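Local coordinates for protein glycoside hydrolase family 31 (Trueperella pyogenes, PDB 5I0F) that degrades cycloalternan, a cyclic glucose oligosaccharide, as a glycoside hydrolase that works through a covalent glycosyl-enzyme intermediate, at residues F295-S300 against H624-R629; M311-R316 against L601-P606; E320-S325 against E617-A622; S542-G547 against P681-G686; A581-P586 against E630-Y635. All coordinates share one frame; numbering follows the deposited sequence.

Interaction 1 of 5, residues F295-S300 against H624-R629; sequences FGLWAS and HYTRVR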
# COMPACT_ATOMS: atom_id res chain seq x y z
N PHE A 295 7.60 1.98 -20.15
CA PHE A 295 8.25 3.27 -19.96
C PHE A 295 7.67 4.44 -20.72
O PHE A 295 8.15 5.57 -20.57
CB PHE A 295 9.74 3.14 -20.24
CG PHE A 295 10.45 2.26 -19.26
CD1 PHE A 295 10.49 2.59 -17.92
CD2 PHE A 295 11.11 1.13 -19.68
CE1 PHE A 295 11.15 1.78 -17.01
CE2 PHE A 295 11.78 0.31 -18.78
CZ PHE A 295 11.79 0.64 -17.44
N GLY A 296 6.64 4.20 -21.55
CA GLY A 296 5.92 5.32 -22.18
C GLY A 296 4.88 5.92 -21.23
O GLY A 296 4.74 5.48 -20.09
N LEU A 297 4.13 6.91 -21.68
CA LEU A 297 3.08 7.49 -20.83
C LEU A 297 1.91 6.51 -20.65
O LEU A 297 1.42 5.90 -21.64
CB LEU A 297 2.59 8.81 -21.42
CG LEU A 297 1.47 9.54 -20.67
CD1 LEU A 297 1.90 9.87 -19.26
CD2 LEU A 297 1.11 10.81 -21.42
N TRP A 298 1.48 6.36 -19.41
CA TRP A 298 0.28 5.58 -19.07
C TRP A 298 -0.91 6.55 -18.95
O TRP A 298 -0.83 7.51 -18.17
CB TRP A 298 0.44 4.86 -17.74
CG TRP A 298 1.40 3.72 -17.72
CD1 TRP A 298 2.66 3.68 -18.26
CD2 TRP A 298 1.18 2.45 -17.11
NE1 TRP A 298 3.24 2.45 -18.03
CE2 TRP A 298 2.35 1.68 -17.32
CE3 TRP A 298 0.12 1.90 -16.40
CZ2 TRP A 298 2.47 0.37 -16.86
CZ3 TRP A 298 0.23 0.59 -15.92
CH2 TRP A 298 1.41 -0.16 -16.14
N ALA A 299 -1.98 6.27 -19.68
CA ALA A 299 -3.23 7.05 -19.60
C ALA A 299 -4.27 6.28 -18.79
O ALA A 299 -4.46 5.10 -19.00
CB ALA A 299 -3.75 7.27 -20.99
N SER A 300 -4.97 6.96 -17.88
CA SER A 300 -5.99 6.33 -17.04
C SER A 300 -7.04 7.36 -16.61
O SER A 300 -6.76 8.56 -16.52
CB SER A 300 -5.32 5.71 -15.82
OG SER A 300 -6.25 5.08 -14.94
N HIS A 624 5.82 18.64 -25.01
CA HIS A 624 7.25 18.82 -24.71
C HIS A 624 7.79 17.71 -23.80
O HIS A 624 8.77 17.04 -24.13
CB HIS A 624 7.47 20.22 -24.10
CG HIS A 624 8.79 20.42 -23.43
ND1 HIS A 624 9.99 20.43 -24.11
CD2 HIS A 624 9.10 20.67 -22.13
CE1 HIS A 624 10.98 20.64 -23.26
NE2 HIS A 624 10.47 20.80 -22.05
N TYR A 625 7.17 17.53 -22.64
CA TYR A 625 7.64 16.50 -21.71
C TYR A 625 7.43 15.06 -22.22
O TYR A 625 8.24 14.18 -21.89
CB TYR A 625 7.07 16.72 -20.31
CG TYR A 625 7.75 17.88 -19.60
CD1 TYR A 625 9.13 17.83 -19.28
CD2 TYR A 625 7.05 19.02 -19.26
CE1 TYR A 625 9.77 18.88 -18.62
CE2 TYR A 625 7.68 20.09 -18.62
CZ TYR A 625 9.04 20.03 -18.32
OH TYR A 625 9.64 21.09 -17.67
N THR A 626 6.39 14.82 -23.02
CA THR A 626 6.22 13.48 -23.59
C THR A 626 7.28 13.21 -24.67
O THR A 626 7.75 12.08 -24.76
CB THR A 626 4.76 13.15 -24.00
OG1 THR A 626 3.89 13.36 -22.87
CG2 THR A 626 4.61 11.71 -24.38
N ARG A 627 7.71 14.23 -25.41
CA ARG A 627 8.87 14.09 -26.29
C ARG A 627 10.12 13.75 -25.47
O ARG A 627 10.90 12.89 -25.88
CB ARG A 627 9.16 15.37 -27.13
CG ARG A 627 8.33 15.52 -28.39
CD ARG A 627 8.77 16.71 -29.26
NE ARG A 627 8.66 18.02 -28.57
CZ ARG A 627 7.65 18.91 -28.68
NH1 ARG A 627 6.61 18.70 -29.49
NH2 ARG A 627 7.69 20.04 -27.97
N VAL A 628 10.32 14.41 -24.33
CA VAL A 628 11.43 14.12 -23.45
C VAL A 628 11.34 12.66 -22.95
O VAL A 628 12.35 11.90 -22.98
CB VAL A 628 11.51 15.13 -22.27
CG1 VAL A 628 12.56 14.69 -21.25
CG2 VAL A 628 11.85 16.53 -22.80
N ARG A 629 10.14 12.27 -22.54
CA ARG A 629 9.92 10.91 -22.06
C ARG A 629 10.30 9.87 -23.14
O ARG A 629 10.99 8.87 -22.85
CB ARG A 629 8.50 10.71 -21.60
CG ARG A 629 8.21 9.33 -21.00
CD ARG A 629 9.01 9.11 -19.74
NE ARG A 629 8.68 7.85 -19.06
CZ ARG A 629 9.13 7.48 -17.87
NH1 ARG A 629 9.90 8.28 -17.15
NH2 ARG A 629 8.77 6.31 -17.36
O HOH W 1 9.97 6.20 -22.63
O HOH W 2 6.23 4.93 -17.85
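R629 reaches from helix 617-646 to the backbone carbonyl of F295. Its NE donates to F295 O at 2.8 Å, with an N-H...O angle of 139°. The donor is tilted from the carbonyl plane, and the oxygen lies 25° out of the guanidinium plane. NH2 adds a weak bond to the same oxygen at 3.4 Å. CG of R629 is anti to the backbone N (chi1 -176°), and the chain bends at chi2 before running straight to the carbonyl. Two waters extend the polar network. One donates to both F295 O and R629 O. The other donates to G296 O and accepts from R629 NH2. The rest of the guanidinium is taken up by the turn that ends helix 572-583: NH1 bonds M585 O and T583 O, and NH2 bonds P586 O. The arginine thus ties the entry to the first strand of the TIM barrel, 297-300, to the chain entering its last strand, 587-590. Packing is lighter. R629 NH2 lies at the edge of the F295 ring, 4.1 Å from CD1. Further along, L297 CD2 rests 4.0 Å from T626 OG1, the two side chains crossing at about a right angle. That hydroxyl is hydrogen-bonded to A622 O in its own helix.

Interaction 2 of 5, residues M311-R316 against L601-P606; sequences MEQMDR and LRDRTP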
# COMPACT_ATOMS: atom_id res chain seq x y z
N MET A 311 -11.72 5.23 -26.51
CA MET A 311 -11.20 5.51 -27.83
C MET A 311 -11.13 7.01 -28.12
O MET A 311 -10.21 7.43 -28.80
CB MET A 311 -12.01 4.77 -28.88
CG MET A 311 -11.87 3.26 -28.79
SD MET A 311 -10.17 2.66 -28.93
CE MET A 311 -9.84 2.95 -30.66
N GLU A 312 -12.08 7.79 -27.60
CA GLU A 312 -12.04 9.25 -27.73
C GLU A 312 -10.72 9.83 -27.18
O GLU A 312 -10.10 10.71 -27.80
CB GLU A 312 -13.26 9.91 -27.03
CG GLU A 312 -13.17 11.44 -26.88
CD GLU A 312 -14.34 12.07 -26.13
OE1 GLU A 312 -15.04 11.38 -25.36
OE2 GLU A 312 -14.54 13.31 -26.30
N GLN A 313 -10.31 9.34 -26.01
CA GLN A 313 -9.09 9.80 -25.40
C GLN A 313 -7.83 9.32 -26.12
O GLN A 313 -6.89 10.10 -26.28
CB GLN A 313 -9.06 9.41 -23.92
CG GLN A 313 -10.20 10.07 -23.12
CD GLN A 313 -10.24 11.58 -23.24
OE1 GLN A 313 -9.22 12.27 -23.38
NE2 GLN A 313 -11.45 12.11 -23.22
N MET A 314 -7.85 8.08 -26.62
CA MET A 314 -6.73 7.57 -27.42
C MET A 314 -6.61 8.35 -28.73
O MET A 314 -5.50 8.72 -29.14
CB MET A 314 -6.85 6.07 -27.68
CG MET A 314 -6.90 5.20 -26.41
SD MET A 314 -5.44 5.37 -25.38
CE MET A 314 -5.98 6.63 -24.23
N ASP A 315 -7.73 8.65 -29.38
CA ASP A 315 -7.70 9.48 -30.60
C ASP A 315 -7.19 10.90 -30.27
O ASP A 315 -6.44 11.47 -31.05
CB ASP A 315 -9.07 9.56 -31.29
CG ASP A 315 -9.55 8.23 -31.85
OD1 ASP A 315 -8.75 7.24 -31.97
OD2 ASP A 315 -10.76 8.15 -32.19
N ARG A 316 -7.57 11.43 -29.12
CA ARG A 316 -7.09 12.77 -28.74
C ARG A 316 -5.57 12.79 -28.51
O ARG A 316 -4.89 13.69 -28.99
CB ARG A 316 -7.87 13.33 -27.56
CG ARG A 316 -7.58 14.79 -27.24
CD ARG A 316 -8.14 15.75 -28.28
NE ARG A 316 -7.89 17.15 -27.93
CZ ARG A 316 -8.67 17.91 -27.16
NH1 ARG A 316 -8.32 19.17 -26.93
NH2 ARG A 316 -9.81 17.45 -26.64
N LEU A 601 -15.92 17.71 -15.74
CA LEU A 601 -15.07 16.53 -15.97
C LEU A 601 -13.82 16.62 -15.11
O LEU A 601 -13.20 17.69 -15.02
CB LEU A 601 -14.67 16.43 -17.45
CG LEU A 601 -14.02 15.15 -17.99
CD1 LEU A 601 -14.92 13.94 -17.71
CD2 LEU A 601 -13.75 15.29 -19.49
N ARG A 602 -13.43 15.51 -14.50
CA ARG A 602 -12.28 15.50 -13.61
C ARG A 602 -11.05 14.75 -14.15
O ARG A 602 -10.10 14.56 -13.42
CB ARG A 602 -12.71 15.03 -12.23
CG ARG A 602 -13.37 16.16 -11.46
CD ARG A 602 -13.55 15.81 -10.02
NE ARG A 602 -14.11 16.91 -9.24
CZ ARG A 602 -14.40 16.80 -7.95
NH1 ARG A 602 -14.21 15.65 -7.33
NH2 ARG A 602 -14.91 17.82 -7.29
N ASP A 603 -11.06 14.38 -15.43
CA ASP A 603 -9.91 13.73 -16.05
C ASP A 603 -8.64 14.57 -15.82
O ASP A 603 -8.71 15.81 -15.87
CB ASP A 603 -10.10 13.54 -17.57
CG ASP A 603 -11.30 12.64 -17.94
OD1 ASP A 603 -12.00 12.09 -17.03
OD2 ASP A 603 -11.52 12.44 -19.17
N ARG A 604 -7.51 13.88 -15.62
CA ARG A 604 -6.19 14.49 -15.53
C ARG A 604 -5.45 14.47 -16.88
O ARG A 604 -4.21 14.50 -16.94
CB ARG A 604 -5.35 13.83 -14.44
CG ARG A 604 -5.44 14.54 -13.09
CD ARG A 604 -6.84 14.48 -12.51
NE ARG A 604 -6.81 14.88 -11.11
CZ ARG A 604 -7.85 15.30 -10.38
NH1 ARG A 604 -9.08 15.42 -10.91
NH2 ARG A 604 -7.66 15.62 -9.12
N THR A 605 -6.23 14.44 -17.95
CA THR A 605 -5.66 14.61 -19.29
C THR A 605 -5.13 16.04 -19.45
O THR A 605 -5.65 16.95 -18.84
CB THR A 605 -6.71 14.38 -20.37
OG1 THR A 605 -7.82 15.27 -20.15
CG2 THR A 605 -7.18 12.92 -20.36
N PRO A 606 -4.13 16.24 -20.31
CA PRO A 606 -3.60 17.58 -20.48
C PRO A 606 -4.64 18.58 -20.96
O PRO A 606 -4.67 19.73 -20.48
CB PRO A 606 -2.48 17.38 -21.51
CG PRO A 606 -2.00 15.98 -21.27
CD PRO A 606 -3.25 15.22 -20.92
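Q313 meets D603 and T605 with the two polar atoms of its amide, OE1 and NE2. The contact is small and buried, and it is made by van der Waals approach. The amide oxygen OE1 sits 3.7 Å from the methyl CG2 of T605. These two side chains cross at about a right angle. The amide nitrogen NE2 turns to D603 and stops 4.1 Å from OD2, too far for a hydrogen bond. The amide and carboxylate planes are nearly perpendicular, 89° apart. Q313 reaches this place through a bend at chi2 (-55°), which turns the amide so that OE1 and NE2 face T605 and D603.

The polar bonds of the three residues go to other partners. OE1 of Q313 is hydrogen-bonded to W607 NE1. OD2 of D603 is hydrogen-bonded to W304 NE1. OG1 of T605 bonds N608 N and so serves as N-cap of helix 606-613, while its methyl is left for Q313. Within the loop, R604 NH1 donates to R602 O at 2.8 Å, on a lone pair in the carbonyl plane. This links the two residues that flank D603 in sequence.

Segment 311-316 belongs to helix 307-320, which follows the first barrel strand. Segment 601-606 lies in the loop between the last barrel strand, 587-590, and helix 606-613. On the helix side, M311 and M314 pack on helix 370-379. On the loop side, R604 and T605 touch Y590 of strand 587-590.

Interaction 3 of 5, residues E320-S325 against E617-A622; sequences EGIPVS and ELIDLA
I619 is the first residue of 617-622 to meet the loop 320-325. Its CG2 methyl, anti to the backbone N, touches two residues at once. It lies 3.6 Å from E320 OE1 and, roughly at right angles to that direction, 4.0 Å from I322 CD1. The carboxylate therefore has a methyl against it here, and its charge is met by arginines: OE1 forms a salt bridge with R623, and OE2 one with R316. R623 also bridges D620 OD1. The backbone of I619 takes part as well, its O lying 3.9 Å from I322 CD1. The loop joins helix 307-320 to strand 326-329, a helix-to-strand link of the TIM barrel. G321 ends the helix in a Schellman motif with positive phi, and the chain then turns so that I322 points at helix 617-646. Three residues on from I619, A622 closes the contact. A622 CB is 4.0 Å from I322 CD1, so the CD1 methyl of I322 packs against both I619 and A622. The extended chi2 of I322 (161°) carries that methyl out to the helix. W607 of helix 606-613 also touches E320 and I322.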
# COMPACT_ATOMS: atom_id res chain seq x y z
N GLU A 320 -3.29 15.14 -30.72
CA GLU A 320 -2.47 16.14 -30.04
C GLU A 320 -0.95 15.87 -30.12
O GLU A 320 -0.18 16.69 -29.68
CB GLU A 320 -2.92 16.31 -28.57
CG GLU A 320 -4.35 16.84 -28.39
CD GLU A 320 -4.53 18.31 -28.77
OE1 GLU A 320 -3.55 19.01 -29.09
OE2 GLU A 320 -5.69 18.77 -28.73
N GLY A 321 -0.53 14.73 -30.66
CA GLY A 321 0.90 14.37 -30.65
C GLY A 321 1.49 14.14 -29.27
O GLY A 321 2.64 14.49 -29.03
N ILE A 322 0.70 13.55 -28.36
CA ILE A 322 1.13 13.21 -27.00
C ILE A 322 0.97 11.69 -26.93
O ILE A 322 -0.10 11.20 -26.61
CB ILE A 322 0.29 13.96 -25.92
CG1 ILE A 322 0.52 15.47 -26.09
CG2 ILE A 322 0.68 13.55 -24.51
CD1 ILE A 322 -0.53 16.35 -25.44
N PRO A 323 2.02 10.94 -27.32
CA PRO A 323 1.86 9.50 -27.42
C PRO A 323 1.68 8.83 -26.06
O PRO A 323 2.23 9.30 -25.03
CB PRO A 323 3.15 9.02 -28.10
CG PRO A 323 4.13 10.13 -27.87
CD PRO A 323 3.33 11.40 -27.83
N VAL A 324 0.90 7.76 -26.06
CA VAL A 324 0.71 6.93 -24.89
C VAL A 324 1.15 5.53 -25.24
O VAL A 324 0.98 5.09 -26.40
CB VAL A 324 -0.74 6.96 -24.36
CG1 VAL A 324 -1.02 8.28 -23.69
CG2 VAL A 324 -1.76 6.76 -25.46
N SER A 325 1.75 4.84 -24.27
CA SER A 325 2.10 3.42 -24.43
C SER A 325 1.14 2.44 -23.76
O SER A 325 1.11 1.27 -24.12
CB SER A 325 3.56 3.17 -24.03
OG SER A 325 3.72 3.22 -22.62
N GLU A 617 -1.53 26.62 -22.55
CA GLU A 617 -0.14 26.13 -22.71
C GLU A 617 0.17 24.74 -22.07
O GLU A 617 1.20 24.12 -22.39
CB GLU A 617 0.87 27.18 -22.26
CG GLU A 617 0.93 27.43 -20.76
CD GLU A 617 1.55 28.79 -20.39
OE1 GLU A 617 2.45 29.26 -21.10
OE2 GLU A 617 1.12 29.40 -19.38
N LEU A 618 -0.70 24.23 -21.18
CA LEU A 618 -0.48 22.89 -20.63
C LEU A 618 -0.45 21.78 -21.68
O LEU A 618 0.21 20.77 -21.47
CB LEU A 618 -1.53 22.53 -19.57
CG LEU A 618 -1.51 23.32 -18.26
CD1 LEU A 618 -2.55 22.70 -17.33
CD2 LEU A 618 -0.12 23.29 -17.62
N ILE A 619 -1.17 21.95 -22.79
CA ILE A 619 -1.14 20.92 -23.85
C ILE A 619 0.25 20.92 -24.51
O ILE A 619 0.86 19.86 -24.63
CB ILE A 619 -2.30 21.06 -24.87
CG1 ILE A 619 -3.66 21.08 -24.16
CG2 ILE A 619 -2.29 19.88 -25.83
CD1 ILE A 619 -4.83 21.30 -25.08
N ASP A 620 0.77 22.10 -24.86
CA ASP A 620 2.14 22.22 -25.41
C ASP A 620 3.18 21.69 -24.42
O ASP A 620 4.13 21.03 -24.82
CB ASP A 620 2.49 23.67 -25.78
CG ASP A 620 1.95 24.11 -27.15
OD1 ASP A 620 1.38 23.31 -27.94
OD2 ASP A 620 2.14 25.30 -27.47
N LEU A 621 2.98 21.97 -23.13
CA LEU A 621 3.89 21.44 -22.10
C LEU A 621 3.89 19.91 -22.05
O LEU A 621 4.94 19.31 -21.92
CB LEU A 621 3.55 22.00 -20.72
CG LEU A 621 4.76 22.37 -19.86
CD1 LEU A 621 5.53 23.55 -20.51
CD2 LEU A 621 4.33 22.74 -18.44
N ALA A 622 2.71 19.30 -22.13
CA ALA A 622 2.62 17.85 -22.15
C ALA A 622 3.27 17.25 -23.40
O ALA A 622 3.93 16.22 -23.32
CB ALA A 622 1.17 17.41 -22.03

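Interaction 4 of 5, residues S542-G547 against P681-G686; sequences SSITAG and PVTAPG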
# COMPACT_ATOMS: atom_id res chain seq x y z
N SER A 542 5.28 14.41 -0.88
CA SER A 542 5.17 13.08 -0.24
C SER A 542 5.37 11.96 -1.23
O SER A 542 6.01 10.93 -0.90
CB SER A 542 3.82 12.90 0.46
OG SER A 542 3.75 13.80 1.56
N SER A 543 4.88 12.16 -2.45
CA SER A 543 5.00 11.14 -3.49
C SER A 543 6.46 10.95 -3.92
O SER A 543 6.87 9.82 -4.15
CB SER A 543 4.06 11.41 -4.68
OG SER A 543 2.67 11.53 -4.28
N ILE A 544 7.24 12.02 -3.99
CA ILE A 544 8.69 11.89 -4.29
C ILE A 544 9.38 11.01 -3.22
O ILE A 544 10.15 10.11 -3.53
CB ILE A 544 9.39 13.26 -4.40
CG1 ILE A 544 8.79 14.07 -5.55
CG2 ILE A 544 10.91 13.10 -4.57
CD1 ILE A 544 9.13 15.55 -5.51
N THR A 545 9.09 11.30 -1.96
CA THR A 545 9.57 10.52 -0.84
C THR A 545 9.17 9.04 -0.94
O THR A 545 10.01 8.13 -0.74
CB THR A 545 9.12 11.16 0.49
OG1 THR A 545 9.60 12.52 0.54
CG2 THR A 545 9.66 10.41 1.70
N ALA A 546 7.92 8.81 -1.29
CA ALA A 546 7.42 7.45 -1.46
C ALA A 546 8.22 6.67 -2.52
O ALA A 546 8.56 5.52 -2.30
CB ALA A 546 5.95 7.48 -1.78
N GLY A 547 8.54 7.32 -3.63
CA GLY A 547 9.26 6.63 -4.70
C GLY A 547 10.71 6.32 -4.35
O GLY A 547 11.19 5.25 -4.66
N PRO A 681 12.98 17.89 -8.67
CA PRO A 681 11.64 18.45 -8.93
C PRO A 681 11.37 19.77 -8.24
O PRO A 681 11.82 19.99 -7.10
CB PRO A 681 10.70 17.36 -8.36
CG PRO A 681 11.48 16.09 -8.50
CD PRO A 681 12.88 16.49 -8.17
N VAL A 682 10.62 20.65 -8.91
CA VAL A 682 10.27 21.96 -8.37
C VAL A 682 8.94 21.80 -7.65
O VAL A 682 7.92 21.57 -8.29
CB VAL A 682 10.17 23.01 -9.50
CG1 VAL A 682 9.77 24.38 -8.95
CG2 VAL A 682 11.50 23.08 -10.22
N THR A 683 8.96 21.91 -6.33
CA THR A 683 7.84 21.51 -5.48
C THR A 683 7.17 22.62 -4.70
O THR A 683 6.41 22.36 -3.76
CB THR A 683 8.31 20.43 -4.48
OG1 THR A 683 9.37 20.94 -3.69
CG2 THR A 683 8.79 19.19 -5.23
N ALA A 684 7.43 23.86 -5.09
CA ALA A 684 6.79 25.00 -4.45
C ALA A 684 6.12 25.92 -5.49
O ALA A 684 6.71 26.18 -6.54
CB ALA A 684 7.81 25.80 -3.63
N PRO A 685 4.89 26.41 -5.20
CA PRO A 685 4.29 27.35 -6.12
C PRO A 685 5.04 28.68 -6.16
O PRO A 685 5.59 29.12 -5.15
CB PRO A 685 2.87 27.57 -5.56
CG PRO A 685 2.95 27.20 -4.12
CD PRO A 685 4.03 26.15 -4.02
N GLY A 686 5.09 29.27 -7.35
CA GLY A 686 5.66 30.59 -7.52
C GLY A 686 7.16 30.57 -7.67
O GLY A 686 7.77 31.63 -7.75
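I544 puts one methyl, CD1, against two residues of the loop 681-686. CD1 lies 3.7 Å from P681 CB and 3.8 Å from P681 CG, at the CB-CG edge of the pyrrolidine ring. It also lies 3.7 Å from T683 CG2. The two methyls of I544 and T683 meet tip to tip, while I544 and P681 run past each other in opposite directions. An extended chi2 (164°) carries CD1 out from helix 537-551 to this point. In T683, CG2 is anti to the carbonyl carbon and faces the helix.

The next shell holds both sides. F540, one turn before I544 on the same helix, touches P681 and T683. R541 NH2 donates to T683 O, which pins the loop to the helix by a polar bond. T683 also touches W690 of strand 689-694, and P681 rests on A581 of helix 572-583.

Helix 537-551 belongs to the TIM-barrel domain, and the loop to the C-terminal beta domain. Between I544 and the loop the contact is made of carbon groups in a buried site, so dispersion and exclusion of water hold this point of the domain interface, and directional bonding comes from its surroundings.

Interaction 5 of 5, residues A581-P586 against E630-Y635; sequences AATFMP and EALRPY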
# COMPACT_ATOMS: atom_id res chain seq x y z
N ALA A 581 8.20 16.35 -13.35
CA ALA A 581 8.83 15.42 -12.43
C ALA A 581 8.57 13.98 -12.82
O ALA A 581 9.51 13.17 -12.79
CB ALA A 581 8.35 15.66 -11.01
N ALA A 582 7.31 13.68 -13.16
CA ALA A 582 6.90 12.34 -13.52
C ALA A 582 7.65 11.82 -14.74
O ALA A 582 7.87 10.61 -14.87
CB ALA A 582 5.38 12.28 -13.76
N THR A 583 8.07 12.74 -15.62
CA THR A 583 8.87 12.42 -16.80
C THR A 583 10.21 11.74 -16.43
O THR A 583 10.75 10.95 -17.23
CB THR A 583 9.09 13.70 -17.64
OG1 THR A 583 7.81 14.19 -18.06
CG2 THR A 583 9.93 13.48 -18.88
N PHE A 584 10.74 12.05 -15.25
CA PHE A 584 12.00 11.49 -14.77
C PHE A 584 11.82 10.54 -13.58
O PHE A 584 12.64 10.54 -12.66
CB PHE A 584 12.96 12.64 -14.40
CG PHE A 584 13.37 13.46 -15.58
CD1 PHE A 584 12.60 14.53 -16.01
CD2 PHE A 584 14.49 13.12 -16.31
CE1 PHE A 584 12.97 15.26 -17.13
CE2 PHE A 584 14.88 13.85 -17.43
CZ PHE A 584 14.11 14.92 -17.83
N MET A 585 10.76 9.73 -13.63
CA MET A 585 10.49 8.66 -12.68
C MET A 585 10.24 7.35 -13.40
O MET A 585 10.02 7.36 -14.62
CB MET A 585 9.31 9.04 -11.77
CG MET A 585 9.64 10.20 -10.85
SD MET A 585 8.24 10.86 -9.91
CE MET A 585 8.96 12.34 -9.20
N PRO A 586 10.27 6.21 -12.67
CA PRO A 586 10.23 4.91 -13.39
C PRO A 586 8.96 4.68 -14.23
O PRO A 586 9.08 4.37 -15.41
CB PRO A 586 10.39 3.88 -12.27
CG PRO A 586 11.10 4.64 -11.16
CD PRO A 586 10.54 6.02 -11.23
N GLU A 630 9.88 10.14 -24.39
CA GLU A 630 10.20 9.23 -25.49
C GLU A 630 11.71 9.14 -25.69
O GLU A 630 12.24 8.04 -25.82
CB GLU A 630 9.49 9.64 -26.79
CG GLU A 630 7.96 9.48 -26.72
CD GLU A 630 7.54 8.03 -26.62
OE1 GLU A 630 7.59 7.33 -27.65
OE2 GLU A 630 7.15 7.56 -25.51
N ALA A 631 12.39 10.29 -25.69
CA ALA A 631 13.86 10.33 -25.80
C ALA A 631 14.59 9.62 -24.65
O ALA A 631 15.71 9.12 -24.85
CB ALA A 631 14.35 11.78 -25.88
N LEU A 632 13.97 9.58 -23.47
CA LEU A 632 14.52 8.86 -22.32
C LEU A 632 14.35 7.36 -22.40
O LEU A 632 14.99 6.66 -21.62
CB LEU A 632 13.87 9.31 -21.01
CG LEU A 632 14.29 10.62 -20.41
CD1 LEU A 632 13.31 10.94 -19.27
CD2 LEU A 632 15.73 10.58 -19.92
N ARG A 633 13.52 6.84 -23.30
CA ARG A 633 13.23 5.40 -23.27
C ARG A 633 14.48 4.50 -23.30
O ARG A 633 14.58 3.60 -22.48
CB ARG A 633 12.27 4.94 -24.36
CG ARG A 633 11.77 3.53 -24.03
CD ARG A 633 10.46 3.09 -24.63
NE ARG A 633 9.40 4.11 -24.72
CZ ARG A 633 8.16 3.82 -25.13
NH1 ARG A 633 7.84 2.56 -25.43
NH2 ARG A 633 7.24 4.78 -25.24
N PRO A 634 15.43 4.75 -24.24
CA PRO A 634 16.63 3.90 -24.28
C PRO A 634 17.43 3.96 -22.98
O PRO A 634 17.98 2.96 -22.56
CB PRO A 634 17.46 4.45 -25.44
CG PRO A 634 16.63 5.50 -26.10
CD PRO A 634 15.39 5.74 -25.33
N TYR A 635 17.50 5.13 -22.35
CA TYR A 635 18.15 5.30 -21.05
C TYR A 635 17.44 4.50 -19.94
O TYR A 635 18.09 3.82 -19.15
CB TYR A 635 18.21 6.79 -20.68
CG TYR A 635 18.93 7.05 -19.37
CD1 TYR A 635 20.33 7.00 -19.29
CD2 TYR A 635 18.22 7.35 -18.21
CE1 TYR A 635 21.00 7.23 -18.09
CE2 TYR A 635 18.87 7.59 -17.01
CZ TYR A 635 20.25 7.52 -16.94
OH TYR A 635 20.86 7.75 -15.73
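T583 presents its carbonyl to L632. Its O, already hydrogen-bonded to another side chain, lies 3.3 Å from L632 CD1, a close van der Waals approach of a methyl to an oxygen. The T583 methyl CG2 is farther from the same carbon, at 4.2 Å. Its hydroxyl OG1 bonds F579 O, one turn back in helix 572-583, which leaves the methyl as the side-chain part that meets L632.

F584 comes next and carries most of the side-chain contact. L632 CD1 sits over one face of its ring, 4.2 Å from the centroid and 28° off the ring normal, a CH-pi contact. It is displaced toward one side, with CE2 the nearest ring atom at 3.8 Å. The other methyl, CD2, is 4.2 Å from CE2. The two side chains cross at about a right angle. CG of L632 is anti to the carbonyl carbon (chi1 -76°), and this sends the isobutyl group from helix 617-646 into the angle between T583 O and the ring. F584 also touches I679 and L632 touches L677, both of strand 677-679 in the C-terminal domain.

The site is where helix 572-583 ends and the chain turns to enter strand 587-590, the last of the eight parallel strands of the TIM barrel. The turn is closed by F584 N to A581 O and M585 N to A582 O.

Within 630-635, R633 NH2 forms a salt bridge with E630 OE2 at 2.8 Å, on the syn side of the carboxylate. R633 NH1 bridges E292 as well.

In the fold
Interactions 1, 3 and 5 lie along helix 617-646. The centres of 1 and 3 are 8 Å apart, as are those of 1 and 5. R629 belongs to interaction 1 and also grips the 581-586 turn of interaction 5. Interaction 3 joins 1 through a probable backbone hydrogen bond, L297 O to S325 N, 2.9 Å, at the start of the barrel strands. Interaction 2 touches 3 where P606 CG packs 3.6 Å from A622 CB. Interaction 4 leads to the C-terminal domain and meets 5 through I544 CG1 and M585 CE, 4.0 Å apart. Toward the glycan, the side chain of D603 in interaction 2 is about 11 Å from a bound beta-D-glucopyranose, so it does not contact the sugar.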